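Local coordinates for protein HpcH/HpaI aldolase (Desulfitobacterium hafniense, PDB 3QZ6) that belongs to the HpcH/HpaI aldolase and citrate lyase family, folds as a TIM barrel and carries a bound zinc ion in the model, at residues R31-A34 with Y40-V43; A110-L115 with E135-R140; I162-G167 with D205-V210; K211-A216 with A220-A225. All blocks are in the same frame, centred on the assembly; numbering follows the deposited sequence.

Interaction 1 (R31-A34 with Y40-V43)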
loop_
_atom_site.group_PDB
_atom_site.type_symbol
_atom_site.label_atom_id
_atom_site.label_comp_id
_atom_site.label_asym_id
_atom_site.label_seq_id
_atom_site.Cartn_x
_atom_site.Cartn_y
_atom_site.Cartn_z
ATOM N N ARG A 31 -8.867 5.174 -5.546
ATOM C CA ARG A 31 -9.734 6.024 -4.733
ATOM C C ARG A 31 -8.952 6.691 -3.610
ATOM O O ARG A 31 -9.220 7.846 -3.247
ATOM C CB ARG A 31 -10.890 5.210 -4.172
ATOM C CG ARG A 31 -11.681 4.485 -5.244
ATOM C CD ARG A 31 -12.393 3.274 -4.626
ATOM N NE ARG A 31 -13.612 3.723 -4.018
ATOM C CZ ARG A 31 -14.372 3.067 -3.144
ATOM N NH1 ARG A 31 -14.100 1.843 -2.688
ATOM N NH2 ARG A 31 -15.451 3.689 -2.723
ATOM N N ILE A 32 -7.971 5.973 -3.067
ATOM C CA ILE A 32 -7.097 6.555 -2.052
ATOM C C ILE A 32 -6.302 7.711 -2.654
ATOM O O ILE A 32 -6.165 8.776 -2.049
ATOM C CB ILE A 32 -6.154 5.499 -1.470
ATOM C CG1 ILE A 32 -6.923 4.629 -0.459
ATOM C CG2 ILE A 32 -4.960 6.163 -0.791
ATOM C CD1 ILE A 32 -6.150 3.424 0.036
ATOM N N TYR A 33 -5.794 7.502 -3.863
ATOM C CA TYR A 33 -5.001 8.533 -4.525
ATOM C C TYR A 33 -5.842 9.758 -4.918
ATOM O O TYR A 33 -5.382 10.898 -4.823
ATOM C CB TYR A 33 -4.246 7.947 -5.732
ATOM C CG TYR A 33 -2.960 7.206 -5.349
ATOM C CD1 TYR A 33 -2.459 7.255 -4.049
ATOM C CD2 TYR A 33 -2.242 6.485 -6.295
ATOM C CE1 TYR A 33 -1.270 6.597 -3.701
ATOM C CE2 TYR A 33 -1.064 5.819 -5.963
ATOM C CZ TYR A 33 -0.578 5.882 -4.670
ATOM O OH TYR A 33 0.604 5.225 -4.353
ATOM N N ALA A 34 -7.072 9.530 -5.356
ATOM C CA ALA A 34 -7.961 10.645 -5.664
ATOM C C ALA A 34 -8.193 11.473 -4.407
ATOM O O ALA A 34 -8.104 12.694 -4.431
ATOM C CB ALA A 34 -9.279 10.132 -6.202
ATOM N N TYR A 40 -2.656 12.110 -11.134
ATOM C CA TYR A 40 -2.323 10.946 -11.948
ATOM C C TYR A 40 -1.395 10.017 -11.175
ATOM O O TYR A 40 -0.902 10.361 -10.102
ATOM C CB TYR A 40 -1.652 11.376 -13.264
ATOM C CG TYR A 40 -0.244 11.927 -13.089
ATOM C CD1 TYR A 40 0.878 11.116 -13.276
ATOM C CD2 TYR A 40 -0.038 13.258 -12.729
ATOM C CE1 TYR A 40 2.163 11.613 -13.105
ATOM C CE2 TYR A 40 1.237 13.759 -12.556
ATOM C CZ TYR A 40 2.334 12.936 -12.748
ATOM O OH TYR A 40 3.600 13.445 -12.579
ATOM N N PHE A 41 -1.180 8.821 -11.705
ATOM C CA PHE A 41 -0.114 7.979 -11.199
ATOM C C PHE A 41 0.430 7.161 -12.345
ATOM O O PHE A 41 -0.207 7.041 -13.395
ATOM C CB PHE A 41 -0.581 7.079 -10.037
ATOM C CG PHE A 41 -1.687 6.133 -10.405
ATOM C CD1 PHE A 41 -1.400 4.869 -10.907
ATOM C CD2 PHE A 41 -3.016 6.504 -10.236
ATOM C CE1 PHE A 41 -2.421 3.989 -11.232
ATOM C CE2 PHE A 41 -4.045 5.641 -10.559
ATOM C CZ PHE A 41 -3.758 4.375 -11.046
ATOM N N ILE A 42 1.622 6.614 -12.154
ATOM C CA ILE A 42 2.286 5.920 -13.239
ATOM C C ILE A 42 2.517 4.485 -12.837
ATOM O O ILE A 42 3.198 4.213 -11.851
ATOM C CB ILE A 42 3.633 6.575 -13.590
ATOM C CG1 ILE A 42 3.452 8.088 -13.800
ATOM C CG2 ILE A 42 4.251 5.896 -14.822
ATOM C CD1 ILE A 42 4.652 8.758 -14.464
ATOM N N VAL A 43 1.929 3.565 -13.590
ATOM C CA VAL A 43 2.112 2.152 -13.309
ATOM C C VAL A 43 3.480 1.736 -13.842
ATOM O O VAL A 43 3.786 1.967 -15.013
ATOM C CB VAL A 43 1.010 1.299 -13.963
ATOM C CG1 VAL A 43 1.244 -0.190 -13.664
ATOM C CG2 VAL A 43 -0.379 1.750 -13.453
#
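Y33 and F41 meet as an offset edge-to-face aromatic pair: the edge of the tyrosine ring is turned toward the face of the phenylalanine ring. The centroids lie 6.0 Å apart and the planes are inclined at 60°, so the pair is neither a parallel stack nor a perfect T. One corner of the tyrosine does nearly all the touching. Its CD2 lies 4.0 Å from CD2 of F41 and 4.1 Å from CB of F41, and CD2 of F41 sits near the plane of the tyrosine ring. The two side chains cross at about a right angle. F41 reaches this position with CG between its backbone N and carbonyl carbon (chi1 61°), a rotamer that a strand tolerates better than a helix does.

Helix 29-35 and strand 40-44 are consecutive elements of a beta-alpha-beta unit that begins with strand 16-21, and the pair lies in the layer between helix and barrel wall. Y33 also packs on T19 and L21 of that first strand and on T246 of the second subunit, while F41 touches L21 and V69. Large flat residues suit this layer because they span the gap between helix and sheet. With no hydrogen bond across the segments, this buried contact is apolar and rests mainly on non-directional dispersion, with at most a weak edge-to-face electrostatic term.

Interaction 2 (A110-L115 with E135-R140); sequences AKYPPL and EWVQER
Y112 lays its ring against one side of helix 133-141, where V137, W136 and R140 receive it at three different places. V137 takes a face: its CG1 stands 4.1 Å from the centroid of the Y112 ring and 20° off the ring normal, a CH-pi contact, while CB of V137 lies 3.7 Å from CD2 of Y112. With CG1 anti to the carbonyl carbon, the valine presents this methyl to the ring. A beta-branched residue suits the place, since its compact side chain lets the loop come close to the helix and puts a methyl over the ring.

Farther out, the tyrosine passes W136 rim to rim, with the planes at 50° and neither ring over the other. Its OH lies at the edge of the indole, 3.5 Å from CZ3 of W136, and its CE2 is 3.7 Å from the same carbon. In this (beta/alpha)8 barrel the contact ties the loop that follows helix 100-110 to the next helix of the chain. The loop is fixed from its backbone too, because the N of Y112 is hydrogen-bonded to OD1 of N141.

R140 begins toward the tyrosine and then turns aside. Its CG, anti to the backbone N (chi1 -178°), lies at the edge of the ring, 4.1 Å from CE2 of Y112. Bends at chi2 and chi3 then swing the chain across toward the indole of W136 and bring one guanidinium face over CZ2 of W136.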
loop_
_atom_site.group_PDB
_atom_site.type_symbol
_atom_site.label_atom_id
_atom_site.label_comp_id
_atom_site.label_asym_id
_atom_site.label_seq_id
_atom_site.Cartn_x
_atom_site.Cartn_y
_atom_site.Cartn_z
ATOM N N ALA A 110 0.858 5.486 -31.239
ATOM C CA ALA A 110 -0.060 6.053 -30.250
ATOM C C ALA A 110 -1.151 6.932 -30.849
ATOM O O ALA A 110 -2.168 7.182 -30.201
ATOM C CB ALA A 110 0.723 6.848 -29.218
ATOM N N LYS A 111 -0.929 7.420 -32.065
ATOM C CA LYS A 111 -1.854 8.375 -32.680
ATOM C C LYS A 111 -2.633 7.743 -33.825
ATOM O O LYS A 111 -2.070 6.999 -34.627
ATOM C CB LYS A 111 -1.091 9.594 -33.227
ATOM C CG LYS A 111 -0.423 10.449 -32.181
ATOM C CD LYS A 111 -1.440 11.160 -31.315
ATOM C CE LYS A 111 -0.788 11.769 -30.084
ATOM N NZ LYS A 111 -0.285 13.133 -30.324
ATOM N N TYR A 112 -3.922 8.055 -33.904
ATOM C CA TYR A 112 -4.749 7.644 -35.030
ATOM C C TYR A 112 -4.333 8.397 -36.287
ATOM O O TYR A 112 -3.776 9.489 -36.197
ATOM C CB TYR A 112 -6.218 7.973 -34.754
ATOM C CG TYR A 112 -6.837 7.174 -33.635
ATOM C CD1 TYR A 112 -6.872 5.783 -33.689
ATOM C CD2 TYR A 112 -7.410 7.806 -32.536
ATOM C CE1 TYR A 112 -7.455 5.039 -32.670
ATOM C CE2 TYR A 112 -8.001 7.065 -31.506
ATOM C CZ TYR A 112 -8.015 5.688 -31.583
ATOM O OH TYR A 112 -8.602 4.948 -30.575
ATOM N N PRO A 113 -4.623 7.836 -37.470
ATOM C CA PRO A 113 -4.336 8.613 -38.685
ATOM C C PRO A 113 -5.009 9.990 -38.620
ATOM O O PRO A 113 -6.078 10.101 -38.023
ATOM C CB PRO A 113 -4.966 7.762 -39.792
ATOM C CG PRO A 113 -4.875 6.342 -39.250
ATOM C CD PRO A 113 -5.162 6.500 -37.772
ATOM N N PRO A 114 -4.406 11.023 -39.235
ATOM C CA PRO A 114 -3.170 10.982 -40.027
ATOM C C PRO A 114 -1.897 11.216 -39.205
ATOM O O PRO A 114 -0.807 11.249 -39.771
ATOM C CB PRO A 114 -3.365 12.141 -41.011
ATOM C CG PRO A 114 -4.131 13.141 -40.224
ATOM C CD PRO A 114 -5.044 12.351 -39.295
ATOM N N LEU A 115 -2.025 11.374 -37.893
ATOM C CA LEU A 115 -0.857 11.658 -37.063
ATOM C C LEU A 115 -0.050 10.402 -36.728
ATOM O O LEU A 115 1.094 10.494 -36.281
ATOM C CB LEU A 115 -1.266 12.391 -35.787
ATOM C CG LEU A 115 -1.879 13.784 -35.974
ATOM C CD1 LEU A 115 -2.225 14.425 -34.617
ATOM C CD2 LEU A 115 -0.940 14.692 -36.776
ATOM N N GLU A 135 -14.986 12.802 -35.742
ATOM C CA GLU A 135 -14.598 13.829 -34.780
ATOM C C GLU A 135 -13.805 13.217 -33.633
ATOM O O GLU A 135 -12.820 13.785 -33.161
ATOM C CB GLU A 135 -15.842 14.504 -34.201
ATOM C CG GLU A 135 -16.073 15.922 -34.668
ATOM C CD GLU A 135 -16.474 15.997 -36.123
ATOM O OE1 GLU A 135 -15.978 16.898 -36.835
ATOM O OE2 GLU A 135 -17.292 15.155 -36.553
ATOM N N TRP A 136 -14.247 12.052 -33.182
ATOM C CA TRP A 136 -13.689 11.454 -31.973
ATOM C C TRP A 136 -12.206 11.113 -32.105
ATOM O O TRP A 136 -11.436 11.381 -31.197
ATOM C CB TRP A 136 -14.496 10.223 -31.571
ATOM C CG TRP A 136 -14.113 9.655 -30.234
ATOM C CD1 TRP A 136 -14.633 9.995 -29.010
ATOM C CD2 TRP A 136 -13.126 8.647 -29.985
ATOM N NE1 TRP A 136 -14.033 9.246 -28.020
ATOM C CE2 TRP A 136 -13.106 8.414 -28.591
ATOM C CE3 TRP A 136 -12.267 7.910 -30.806
ATOM C CZ2 TRP A 136 -12.253 7.487 -28.003
ATOM C CZ3 TRP A 136 -11.419 6.986 -30.219
ATOM C CH2 TRP A 136 -11.419 6.784 -28.829
ATOM N N VAL A 137 -11.791 10.540 -33.231
ATOM C CA VAL A 137 -10.373 10.209 -33.387
ATOM C C VAL A 137 -9.492 11.463 -33.370
ATOM O O VAL A 137 -8.378 11.431 -32.852
ATOM C CB VAL A 137 -10.081 9.358 -34.648
ATOM C CG1 VAL A 137 -10.677 7.957 -34.493
ATOM C CG2 VAL A 137 -10.601 10.053 -35.915
ATOM N N GLN A 138 -9.998 12.567 -33.915
ATOM C CA GLN A 138 -9.234 13.813 -33.932
ATOM C C GLN A 138 -9.091 14.370 -32.537
ATOM O O GLN A 138 -8.005 14.797 -32.138
ATOM C CB GLN A 138 -9.909 14.876 -34.803
ATOM C CG GLN A 138 -9.766 14.670 -36.282
ATOM C CD GLN A 138 -10.290 15.866 -37.068
ATOM O OE1 GLN A 138 -11.432 15.867 -37.535
ATOM N NE2 GLN A 138 -9.457 16.898 -37.204
ATOM N N GLU A 139 -10.196 14.392 -31.800
ATOM C CA GLU A 139 -10.164 14.875 -30.424
ATOM C C GLU A 139 -9.297 13.992 -29.530
ATOM O O GLU A 139 -8.543 14.494 -28.706
ATOM C CB GLU A 139 -11.572 14.991 -29.849
ATOM C CG GLU A 139 -12.445 15.975 -30.608
ATOM C CD GLU A 139 -13.761 16.243 -29.908
ATOM O OE1 GLU A 139 -13.857 15.944 -28.697
ATOM O OE2 GLU A 139 -14.694 16.754 -30.568
ATOM N N ARG A 140 -9.403 12.677 -29.681
ATOM C CA ARG A 140 -8.606 11.788 -28.839
ATOM C C ARG A 140 -7.105 11.977 -29.108
ATOM O O ARG A 140 -6.297 11.970 -28.180
ATOM C CB ARG A 140 -9.029 10.324 -29.020
ATOM C CG ARG A 140 -8.262 9.345 -28.134
ATOM C CD ARG A 140 -8.243 9.806 -26.675
ATOM N NE ARG A 140 -9.590 10.036 -26.154
ATOM C CZ ARG A 140 -10.319 9.137 -25.499
ATOM N NH1 ARG A 140 -9.843 7.916 -25.265
ATOM N NH2 ARG A 140 -11.532 9.465 -25.074
#

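Interaction 3 (I162-G167 with D205-V210)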
loop_
_atom_site.group_PDB
_atom_site.type_symbol
_atom_site.label_atom_id
_atom_site.label_comp_id
_atom_site.label_asym_id
_atom_site.label_seq_id
_atom_site.Cartn_x
_atom_site.Cartn_y
_atom_site.Cartn_z
ATOM N N ILE A 162 15.530 15.010 -29.778
ATOM C CA ILE A 162 14.530 14.150 -29.158
ATOM C C ILE A 162 13.222 14.903 -28.922
ATOM O O ILE A 162 12.146 14.411 -29.261
ATOM C CB ILE A 162 15.057 13.532 -27.857
ATOM C CG1 ILE A 162 16.219 12.588 -28.179
ATOM C CG2 ILE A 162 13.923 12.809 -27.105
ATOM C CD1 ILE A 162 17.023 12.120 -26.981
ATOM N N LEU A 163 13.317 16.108 -28.368
ATOM C CA LEU A 163 12.125 16.870 -27.992
ATOM C C LEU A 163 11.430 17.597 -29.146
ATOM O O LEU A 163 10.324 18.106 -28.974
ATOM C CB LEU A 163 12.443 17.857 -26.864
ATOM C CG LEU A 163 13.002 17.219 -25.591
ATOM C CD1 LEU A 163 13.149 18.264 -24.486
ATOM C CD2 LEU A 163 12.104 16.082 -25.134
ATOM N N ALA A 164 12.065 17.649 -30.315
ATOM C CA ALA A 164 11.463 18.308 -31.473
ATOM C C ALA A 164 10.467 17.408 -32.205
ATOM O O ALA A 164 9.723 17.869 -33.064
ATOM C CB ALA A 164 12.552 18.799 -32.452
ATOM N N VAL A 165 10.459 16.121 -31.874
ATOM C CA VAL A 165 9.536 15.195 -32.517
ATOM C C VAL A 165 8.099 15.608 -32.216
ATOM O O VAL A 165 7.739 15.835 -31.064
ATOM C CB VAL A 165 9.782 13.733 -32.074
ATOM C CG1 VAL A 165 8.693 12.830 -32.603
ATOM C CG2 VAL A 165 11.165 13.250 -32.568
ATOM N N GLN A 166 7.288 15.721 -33.259
ATOM C CA GLN A 166 5.886 16.087 -33.105
ATOM C C GLN A 166 5.132 15.004 -32.323
ATOM O O GLN A 166 5.248 13.813 -32.617
ATOM C CB GLN A 166 5.248 16.288 -34.475
ATOM C CG GLN A 166 3.777 16.669 -34.433
ATOM C CD GLN A 166 3.157 16.718 -35.823
ATOM O OE1 GLN A 166 2.771 15.687 -36.385
ATOM N NE2 GLN A 166 3.076 17.915 -36.392
ATOM N N GLY A 167 4.382 15.419 -31.313
ATOM C CA GLY A 167 3.653 14.471 -30.490
ATOM C C GLY A 167 4.294 14.241 -29.133
ATOM O O GLY A 167 3.715 13.579 -28.283
ATOM N N ASP A 205 12.081 24.225 -23.258
ATOM C CA ASP A 205 11.589 25.579 -23.503
ATOM C C ASP A 205 11.655 25.931 -24.987
ATOM O O ASP A 205 10.691 26.447 -25.552
ATOM C CB ASP A 205 12.369 26.605 -22.666
ATOM C CG ASP A 205 12.100 26.460 -21.174
ATOM O OD1 ASP A 205 11.039 25.901 -20.825
ATOM O OD2 ASP A 205 12.938 26.897 -20.354
ATOM N N ARG A 206 12.787 25.640 -25.618
ATOM C CA ARG A 206 12.950 25.902 -27.051
ATOM C C ARG A 206 11.934 25.153 -27.910
ATOM O O ARG A 206 11.465 25.677 -28.923
ATOM C CB ARG A 206 14.364 25.551 -27.511
ATOM C CG ARG A 206 15.439 26.519 -27.032
ATOM C CD ARG A 206 16.756 26.269 -27.759
ATOM N NE ARG A 206 17.361 24.988 -27.399
ATOM C CZ ARG A 206 18.231 24.829 -26.407
ATOM N NH1 ARG A 206 18.598 25.871 -25.670
ATOM N NH2 ARG A 206 18.739 23.631 -26.153
ATOM N N GLN A 207 11.589 23.932 -27.503
ATOM C CA GLN A 207 10.737 23.073 -28.320
ATOM C C GLN A 207 9.262 23.117 -27.925
ATOM O O GLN A 207 8.439 22.444 -28.539
ATOM C CB GLN A 207 11.232 21.620 -28.274
ATOM C CG GLN A 207 12.699 21.439 -28.655
ATOM C CD GLN A 207 13.008 21.967 -30.048
ATOM O OE1 GLN A 207 12.159 21.927 -30.940
ATOM N NE2 GLN A 207 14.220 22.479 -30.234
ATOM N N GLY A 208 8.933 23.885 -26.891
ATOM C CA GLY A 208 7.555 23.981 -26.435
ATOM C C GLY A 208 7.043 22.698 -25.792
ATOM O O GLY A 208 5.889 22.311 -25.974
ATOM N N VAL A 209 7.906 22.052 -25.017
ATOM C CA VAL A 209 7.593 20.776 -24.371
ATOM C C VAL A 209 7.431 20.961 -22.855
ATOM O O VAL A 209 8.182 21.702 -22.229
ATOM C CB VAL A 209 8.699 19.738 -24.692
ATOM C CG1 VAL A 209 8.613 18.517 -23.784
ATOM C CG2 VAL A 209 8.636 19.331 -26.169
ATOM N N VAL A 210 6.447 20.292 -22.260
ATOM C CA VAL A 210 6.214 20.421 -20.828
ATOM C C VAL A 210 7.382 19.852 -20.022
ATOM O O VAL A 210 7.948 18.816 -20.361
ATOM C CB VAL A 210 4.889 19.744 -20.403
ATOM C CG1 VAL A 210 4.789 19.650 -18.886
ATOM C CG2 VAL A 210 3.701 20.495 -20.970
#
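Q207, near the end of helix 191-207, reaches across to L163 of helix 159-163 and the following A164, and its side chain meets L163 first and then A164. CB starts beside the backbone, 3.7 Å from the carbonyl O of L163. CG comes next, 4.0 Å from CB of L163, so the two methylene groups pack against each other. The chain then bends at chi2 (-58°) and runs on to A164, whose CB lies 4.0 Å from CD of Q207. At the tip the amide divides its work: OE1 rests 3.5 Å from CB of A164, a van der Waals contact, while NE2 donates a hydrogen bond to OD1 of D160. A glutamine suits this partly exposed place, having methylenes for the leucine and a polar end for the aspartate; the small alanine lets the amide come close.

Deeper in the contact, V209 shares L163 with the glutamine. Its CG2 lies 3.5 Å from the O of L163 and 4.1 Å from CB of L163, and the leucine also packs on V171 of strand 170-173. V209 follows G208, whose positive phi (69°) is easily adopted without a side chain.

G208 closes a Schellman motif, a common C-terminal helix ending, and here the motif turns the chain out of helix 191-207 into strand 210-215, one of the alpha-to-beta connections from which a TIM barrel is built.

Interaction 4 (K211-A216 with A220-A225)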
loop_
_atom_site.group_PDB
_atom_site.type_symbol
_atom_site.label_atom_id
_atom_site.label_comp_id
_atom_site.label_asym_id
_atom_site.label_seq_id
_atom_site.Cartn_x
_atom_site.Cartn_y
_atom_site.Cartn_z
ATOM N N LYS A 211 7.737 20.540 -18.950
ATOM C CA LYS A 211 8.827 20.106 -18.096
ATOM C C LYS A 211 8.301 19.282 -16.917
ATOM O O LYS A 211 7.330 19.663 -16.268
ATOM C CB LYS A 211 9.626 21.327 -17.622
ATOM C CG LYS A 211 10.443 21.965 -18.755
ATOM C CD LYS A 211 11.076 23.296 -18.363
ATOM C CE LYS A 211 10.019 24.343 -18.046
ATOM N NZ LYS A 211 10.580 25.721 -18.196
ATOM N N GLY A 212 8.929 18.135 -16.670
ATOM C CA GLY A 212 8.530 17.269 -15.571
ATOM C C GLY A 212 9.705 17.079 -14.635
ATOM O O GLY A 212 10.836 17.415 -14.982
ATOM N N PHE A 213 9.446 16.576 -13.434
ATOM C CA PHE A 213 10.528 16.306 -12.494
ATOM C C PHE A 213 10.130 15.207 -11.526
ATOM O O PHE A 213 9.012 15.195 -11.019
ATOM C CB PHE A 213 10.887 17.564 -11.709
ATOM C CG PHE A 213 12.180 17.452 -10.940
ATOM C CD1 PHE A 213 13.391 17.720 -11.558
ATOM C CD2 PHE A 213 12.181 17.093 -9.600
ATOM C CE1 PHE A 213 14.590 17.627 -10.855
ATOM C CE2 PHE A 213 13.376 16.995 -8.887
ATOM C CZ PHE A 213 14.583 17.269 -9.520
ATOM N N PHE A 214 11.052 14.288 -11.271
ATOM C CA PHE A 214 10.832 13.246 -10.284
ATOM C C PHE A 214 11.712 13.420 -9.067
ATOM O O PHE A 214 12.930 13.549 -9.189
ATOM C CB PHE A 214 11.118 11.866 -10.868
ATOM C CG PHE A 214 11.048 10.758 -9.845
ATOM C CD1 PHE A 214 9.826 10.373 -9.306
ATOM C CD2 PHE A 214 12.202 10.120 -9.407
ATOM C CE1 PHE A 214 9.754 9.341 -8.358
ATOM C CE2 PHE A 214 12.139 9.101 -8.461
ATOM C CZ PHE A 214 10.908 8.707 -7.937
ATOM N N THR A 215 11.100 13.391 -7.891
ATOM C CA THR A 215 11.880 13.320 -6.665
ATOM C C THR A 215 11.422 12.117 -5.845
ATOM O O THR A 215 10.222 11.870 -5.685
ATOM C CB THR A 215 11.851 14.640 -5.875
ATOM O OG1 THR A 215 12.853 14.598 -4.853
ATOM C CG2 THR A 215 10.490 14.873 -5.259
ATOM N N ALA A 216 12.391 11.345 -5.365
ATOM C CA ALA A 216 12.125 9.998 -4.871
ATOM C C ALA A 216 11.661 9.951 -3.430
ATOM O O ALA A 216 10.946 9.025 -3.030
ATOM C CB ALA A 216 13.357 9.113 -5.051
ATOM N N ALA A 220 9.606 18.364 -0.422
ATOM C CA ALA A 220 10.110 19.739 -0.484
ATOM C C ALA A 220 11.105 19.956 -1.635
ATOM O O ALA A 220 11.183 21.048 -2.199
ATOM C CB ALA A 220 10.722 20.148 0.855
ATOM N N LYS A 221 11.851 18.916 -1.996
ATOM C CA LYS A 221 12.828 19.030 -3.079
ATOM C C LYS A 221 12.164 19.329 -4.420
ATOM O O LYS A 221 12.851 19.612 -5.403
ATOM C CB LYS A 221 13.672 17.761 -3.204
ATOM C CG LYS A 221 14.240 17.261 -1.889
ATOM C CD LYS A 221 15.375 18.129 -1.397
ATOM C CE LYS A 221 16.645 17.878 -2.190
ATOM N NZ LYS A 221 17.731 18.808 -1.761
HETATM N N MSE A 222 10.836 19.250 -4.475
HETATM C CA MSE A 222 10.130 19.580 -5.710
HETATM C C MSE A 222 10.164 21.093 -5.983
HETATM O O MSE A 222 9.876 21.534 -7.089
HETATM C CB MSE A 222 8.677 19.092 -5.671
HETATM C CG MSE A 222 7.997 19.128 -7.038
HETATM SE SE MSE A 222 8.531 17.630 -8.204
HETATM C CE MSE A 222 7.755 16.278 -7.041
ATOM N N GLY A 223 10.510 21.878 -4.968
ATOM C CA GLY A 223 10.563 23.324 -5.112
ATOM C C GLY A 223 11.433 23.745 -6.281
ATOM O O GLY A 223 11.085 24.658 -7.037
ATOM N N TRP A 224 12.564 23.059 -6.437
ATOM C CA TRP A 224 13.507 23.346 -7.510
ATOM C C TRP A 224 12.829 23.314 -8.878
ATOM O O TRP A 224 13.055 24.189 -9.713
ATOM C CB TRP A 224 14.662 22.341 -7.482
ATOM C CG TRP A 224 15.759 22.649 -8.464
ATOM C CD1 TRP A 224 16.874 23.404 -8.238
ATOM C CD2 TRP A 224 15.843 22.208 -9.827
ATOM N NE1 TRP A 224 17.645 23.456 -9.373
ATOM C CE2 TRP A 224 17.034 22.730 -10.360
ATOM C CE3 TRP A 224 15.026 21.420 -10.643
ATOM C CZ2 TRP A 224 17.430 22.493 -11.677
ATOM C CZ3 TRP A 224 15.421 21.188 -11.953
ATOM C CH2 TRP A 224 16.610 21.721 -12.455
ATOM N N ALA A 225 12.000 22.299 -9.106
ATOM C CA ALA A 225 11.347 22.129 -10.401
ATOM C C ALA A 225 10.218 23.135 -10.577
ATOM O O ALA A 225 10.012 23.688 -11.666
ATOM C CB ALA A 225 10.810 20.698 -10.535
#
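Strand 210-215 of the TIM barrel leads through a short turn into helix 223-227, the first two elements of a beta-alpha-beta unit completed by strand 232-237, and F213 and T215 on the strand meet the 3-10 turn and the first residues of the helix region, 220-225. F213 is the central side chain. With CG anti to the backbone N (chi1 -167°) its ring reaches toward the segment 220-225, where A225 meets its root: the CB atoms of F213 and A225 are 3.3 Å apart, tight packing at which only a small residue such as alanine fits.

The selenium of selenomethionine M222 lies at the edge of the phenylalanine ring, 5.3 Å from the F213 centroid, in a Met-aromatic contact, with F213 CD2 its nearest ring carbon at 3.9 Å. Elsewhere on the ring, W224 approaches obliquely, the planes at 41°, and its CZ3 is 3.8 Å from CE1 of F213. Y197 of helix 191-207 adds an edge-to-face partner to F213.

T215 uses its two branches separately. Its hydroxyl OG1 packs on CB of K221, whose chain then leads away, whereas its methyl takes the terminal methyl of M222, with CG2 of T215 3.6 Å from CE of M222.

Interactions 1 and 4 are the buried pair: each joins a strand of the barrel to the helix that is its neighbour in one beta-alpha-beta unit, and both also touch the second subunit. Interactions 2 and 3 are only partly buried and lie farther from the chain centre, where a loop meets a helix (2) and two helix ends meet (3). Aromatic packing runs through 1, 2 and 4, but 2 brings in the aliphatic part of R140, while 3 has no aromatic side chain in contact. Interactions 2 and 3 touch through L115 and Q166. A salt bridge from D205 OD1 to K211 NZ, 2.7 Å, joins interaction 3 to interaction 4, across the passage from helix 191-207 to strand 210-215.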